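Local coordinates for BH0493 protein (Bacillus halodurans C-125, PDB 2QEE) that binds zinc and is a putative amidohydrolase, probably a metal-dependent enzyme of that superfamily, at residues C[311-314]-C[315-319]; C[337-340]-C[341-345]. All coordinates share one frame; numbering follows the deposited sequence.

Interaction 1. Residues C[311-314]-C[315-319]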
# COMPACT_ATOMS: atom_id res chain seq x y z
N LEU C 311 4.27 2.05 11.10
CA LEU C 311 5.33 2.87 11.73
C LEU C 311 4.83 4.30 12.14
O LEU C 311 5.13 4.79 13.26
CB LEU C 311 6.53 2.98 10.78
CG LEU C 311 7.69 3.86 11.28
CD1 LEU C 311 8.30 3.22 12.57
CD2 LEU C 311 8.70 4.03 10.19
N VAL C 312 4.06 4.94 11.25
CA VAL C 312 3.42 6.23 11.62
C VAL C 312 2.52 6.06 12.80
O VAL C 312 2.58 6.89 13.78
CB VAL C 312 2.59 6.76 10.45
CG1 VAL C 312 1.87 8.06 10.85
CG2 VAL C 312 3.53 6.97 9.27
N VAL C 313 1.72 4.98 12.84
CA VAL C 313 0.82 4.85 14.00
C VAL C 313 1.65 4.64 15.27
O VAL C 313 1.30 5.15 16.35
CB VAL C 313 -0.19 3.68 13.84
CG1 VAL C 313 -1.15 3.63 15.07
CG2 VAL C 313 -1.02 3.85 12.54
N LEU C 314 2.75 3.93 15.17
CA LEU C 314 3.58 3.70 16.36
C LEU C 314 4.15 5.04 16.88
O LEU C 314 4.25 5.25 18.11
CB LEU C 314 4.70 2.72 16.01
CG LEU C 314 5.41 2.15 17.27
CD1 LEU C 314 4.46 1.47 18.27
CD2 LEU C 314 6.48 1.16 16.79
N ALA C 315 4.56 5.91 15.96
CA ALA C 315 5.01 7.30 16.33
C ALA C 315 3.87 8.06 17.08
O ALA C 315 4.12 8.86 18.01
CB ALA C 315 5.42 8.09 15.11
N ARG C 316 2.63 7.85 16.65
CA ARG C 316 1.52 8.45 17.43
C ARG C 316 1.50 7.96 18.87
O ARG C 316 1.00 8.66 19.73
CB ARG C 316 0.16 8.12 16.84
CG ARG C 316 -0.10 8.77 15.47
CD ARG C 316 -1.55 8.48 15.00
NE ARG C 316 -2.61 8.88 15.96
CZ ARG C 316 -3.10 10.12 16.02
NH1 ARG C 316 -2.65 11.08 15.21
NH2 ARG C 316 -4.03 10.41 16.93
N LYS C 317 2.01 6.76 19.12
CA LYS C 317 1.93 6.19 20.50
C LYS C 317 3.07 6.64 21.40
O LYS C 317 2.91 6.70 22.61
CB LYS C 317 1.98 4.67 20.50
CG LYS C 317 0.96 3.98 19.58
CD LYS C 317 -0.44 4.32 20.03
CE LYS C 317 -1.18 5.26 19.06
NZ LYS C 317 -2.64 5.45 19.52
N PHE C 318 4.22 6.88 20.79
CA PHE C 318 5.47 7.11 21.58
C PHE C 318 6.23 8.33 21.21
O PHE C 318 6.78 8.39 20.12
CB PHE C 318 6.41 5.88 21.52
CG PHE C 318 5.80 4.65 22.09
CD1 PHE C 318 5.75 4.46 23.48
CD2 PHE C 318 5.24 3.71 21.27
CE1 PHE C 318 5.15 3.35 24.00
CE2 PHE C 318 4.65 2.59 21.77
CZ PHE C 318 4.60 2.39 23.17
N SER C 319 6.39 9.27 22.16
CA SER C 319 7.12 10.48 21.87
C SER C 319 8.63 10.30 21.83
O SER C 319 9.32 11.17 21.36
CB SER C 319 6.77 11.58 22.88
OG SER C 319 7.02 11.15 24.24
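Near the C-terminal end of helix 308-317, the crossover helix of a beta-alpha-beta unit between strands 298-302 and 321-323, Leu314 meets both Lys317 and Phe318. Regular turns lead up to this point: Ala315 N bonds to Leu311 O at 3.0 Å and Arg316 N to Val312 O at the same distance. Then the spacing tightens. Lys317 N has only a weak bond to Val313 O, but donates to Leu314 O, three residues back, at 2.9 Å. Phe318 N adds a weak bond to the same oxygen, so Leu314 O receives two backbone N-H groups.

The leucine and phenylalanine side chains lie aslant, with methyl CD1 of Leu314 reaching the ring edge in its plane, 3.7 Å from CE2 of Phe318. With CG beside its own backbone N (chi1 -61°), Phe318 swings its ring back towards Leu314; both also touch Leu290, and such bulky apolar groups suit this buried side.

Bends at chi2 (-63°) and chi3 (109°) take the aliphatic part of Lys317 past Val313 O, with CE 3.7 Å from that oxygen, before NZ leads off to bond Asp276 O of the second subunit. Substituting an alanine for this lysine would probably leave that carbonyl of the neighbouring subunit without its ammonium partner and uncover the oxygen of Val313. An arginine suits position 316 because its several N-H groups let it bond Met346 O and also form a salt bridge with Glu56 of the second subunit. Ala315, by contrast, is small enough to sit against Leu321 and Ile323 of the strand that the helix leads into, completing a beta-alpha-beta crossover in which helix 308-317 links the neighbouring parallel strands 298-302 and 321-323.

Interaction 2. Residues C[337-340]-C[341-345]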
# COMPACT_ATOMS: atom_id res chain seq x y z
N ASN C 337 5.78 10.25 -1.86
CA ASN C 337 4.53 11.00 -1.78
C ASN C 337 3.55 10.31 -0.78
O ASN C 337 2.97 10.95 0.13
CB ASN C 337 3.89 11.04 -3.17
CG ASN C 337 2.58 11.82 -3.14
OD1 ASN C 337 2.60 13.01 -2.80
ND2 ASN C 337 1.50 11.15 -3.44
N GLU C 338 3.28 9.01 -0.95
CA GLU C 338 2.33 8.37 -0.03
C GLU C 338 2.82 8.41 1.42
O GLU C 338 2.00 8.70 2.32
CB GLU C 338 1.94 6.96 -0.47
CG GLU C 338 3.06 5.89 -0.27
CD GLU C 338 2.56 4.45 -0.68
OE1 GLU C 338 3.08 3.45 -0.13
OE2 GLU C 338 1.69 4.33 -1.58
N MET C 339 4.13 8.20 1.65
CA MET C 339 4.63 8.17 2.99
C MET C 339 4.50 9.56 3.63
O MET C 339 4.10 9.66 4.77
CB MET C 339 6.11 7.76 2.96
CG MET C 339 6.31 6.23 2.81
SD MET C 339 8.11 5.88 2.72
CE MET C 339 8.61 6.43 4.39
N THR C 340 4.89 10.61 2.91
CA THR C 340 4.89 11.97 3.44
C THR C 340 3.44 12.40 3.79
O THR C 340 3.21 13.03 4.81
CB THR C 340 5.63 12.93 2.47
OG1 THR C 340 6.99 12.45 2.29
CG2 THR C 340 5.70 14.36 3.00
N ARG C 341 2.48 12.02 2.95
CA ARG C 341 1.09 12.34 3.21
C ARG C 341 0.57 11.61 4.45
O ARG C 341 -0.08 12.21 5.30
CB ARG C 341 0.23 12.04 1.95
CG ARG C 341 0.53 13.06 0.84
CD ARG C 341 -0.18 12.78 -0.45
NE ARG C 341 0.17 13.85 -1.41
CZ ARG C 341 -0.46 15.04 -1.46
NH1 ARG C 341 -1.53 15.31 -0.66
NH2 ARG C 341 -0.05 15.95 -2.32
N MET C 342 0.81 10.30 4.54
CA MET C 342 0.39 9.52 5.71
C MET C 342 1.00 10.10 6.99
O MET C 342 0.31 10.30 7.99
CB MET C 342 0.77 8.02 5.61
CG MET C 342 -0.01 7.27 4.49
SD MET C 342 0.33 5.50 4.62
CE MET C 342 2.05 5.34 4.09
N ARG C 343 2.28 10.43 6.88
CA ARG C 343 2.99 10.98 8.03
C ARG C 343 2.38 12.33 8.47
O ARG C 343 2.12 12.54 9.64
CB ARG C 343 4.47 11.13 7.70
CG ARG C 343 5.15 9.76 7.66
CD ARG C 343 6.51 9.89 7.04
NE ARG C 343 7.25 8.63 7.22
CZ ARG C 343 8.57 8.56 6.98
NH1 ARG C 343 9.21 9.62 6.52
NH2 ARG C 343 9.26 7.43 7.26
N MET C 344 2.18 13.24 7.54
CA MET C 344 1.68 14.56 7.89
C MET C 344 0.25 14.42 8.38
O MET C 344 -0.15 15.13 9.28
CB MET C 344 1.74 15.49 6.71
CG MET C 344 1.56 17.00 7.19
SD MET C 344 2.08 18.17 5.95
CE MET C 344 3.88 18.00 6.09
N GLU C 345 -0.54 13.56 7.75
CA GLU C 345 -1.97 13.43 8.21
C GLU C 345 -2.09 12.97 9.66
O GLU C 345 -2.96 13.42 10.38
CB GLU C 345 -2.78 12.50 7.24
CG GLU C 345 -2.96 13.28 5.88
CD GLU C 345 -3.43 12.45 4.69
OE1 GLU C 345 -3.83 11.26 4.86
OE2 GLU C 345 -3.38 13.07 3.58
O HOH W 1 2.21 15.33 -4.24
O HOH W 2 8.44 11.65 4.56
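Asn337 holds CG anti to its own backbone N (chi1 -180°), and Arg341, one turn on, runs extended from CG to NE; together these bring amide and guanidinium into contact, their planes steeply inclined at 60°. Arg341 NE donates to Asn337 OD1 at 2.9 Å, nearly straight at 160°, with the oxygen at the edge of the guanidinium and close to its plane. A water bridges the same pair, giving a hydrogen to Asn337 OD1 at 2.8 Å and accepting one from Arg341 NH2 at 3.0 Å. Asparagine suits the place because its short amide presents an acceptor to the arginine, whose NH2 also reaches Asp381 of helix 363-388.

This is i to i+4 pairing along helix 333-347, which follows strand 321-323, an order consistent with the (beta/alpha) barrel of amidohydrolases. On another side of it Met339 and Arg343 run alongside each other. Methyl CE of Met339 lies over one face of the Arg343 guanidinium, toward its rim, 3.1 Å from NH2. The edge is left to polar partners: NH2 bonds to Gly325 O, and NH1 gives a hydrogen to a second water at 2.9 Å. That water donates to Thr340 OG1, whose hydroxyl also pairs with Ile336 O of the preceding turn.

Overall arrangement
Interaction 1 comes first along the chain, and strand 321-323 lies between the helices of the two contacts, 308-317 and 333-347. Their centres are 14 Å apart. The two helices pack directly: Val312 CG2 lies 3.6 Å from Arg343 CG, so the aliphatic part of that arginine rests against the earlier helix. Both contacts also touch the second subunit, which makes this pair of helices part of the assembly interface. Their relation to metal differs. Interaction 1 is remote from the metal sites, whereas Glu338 in interaction 2 comes within about 4 Å of a bound magnesium ion, side chain to ion.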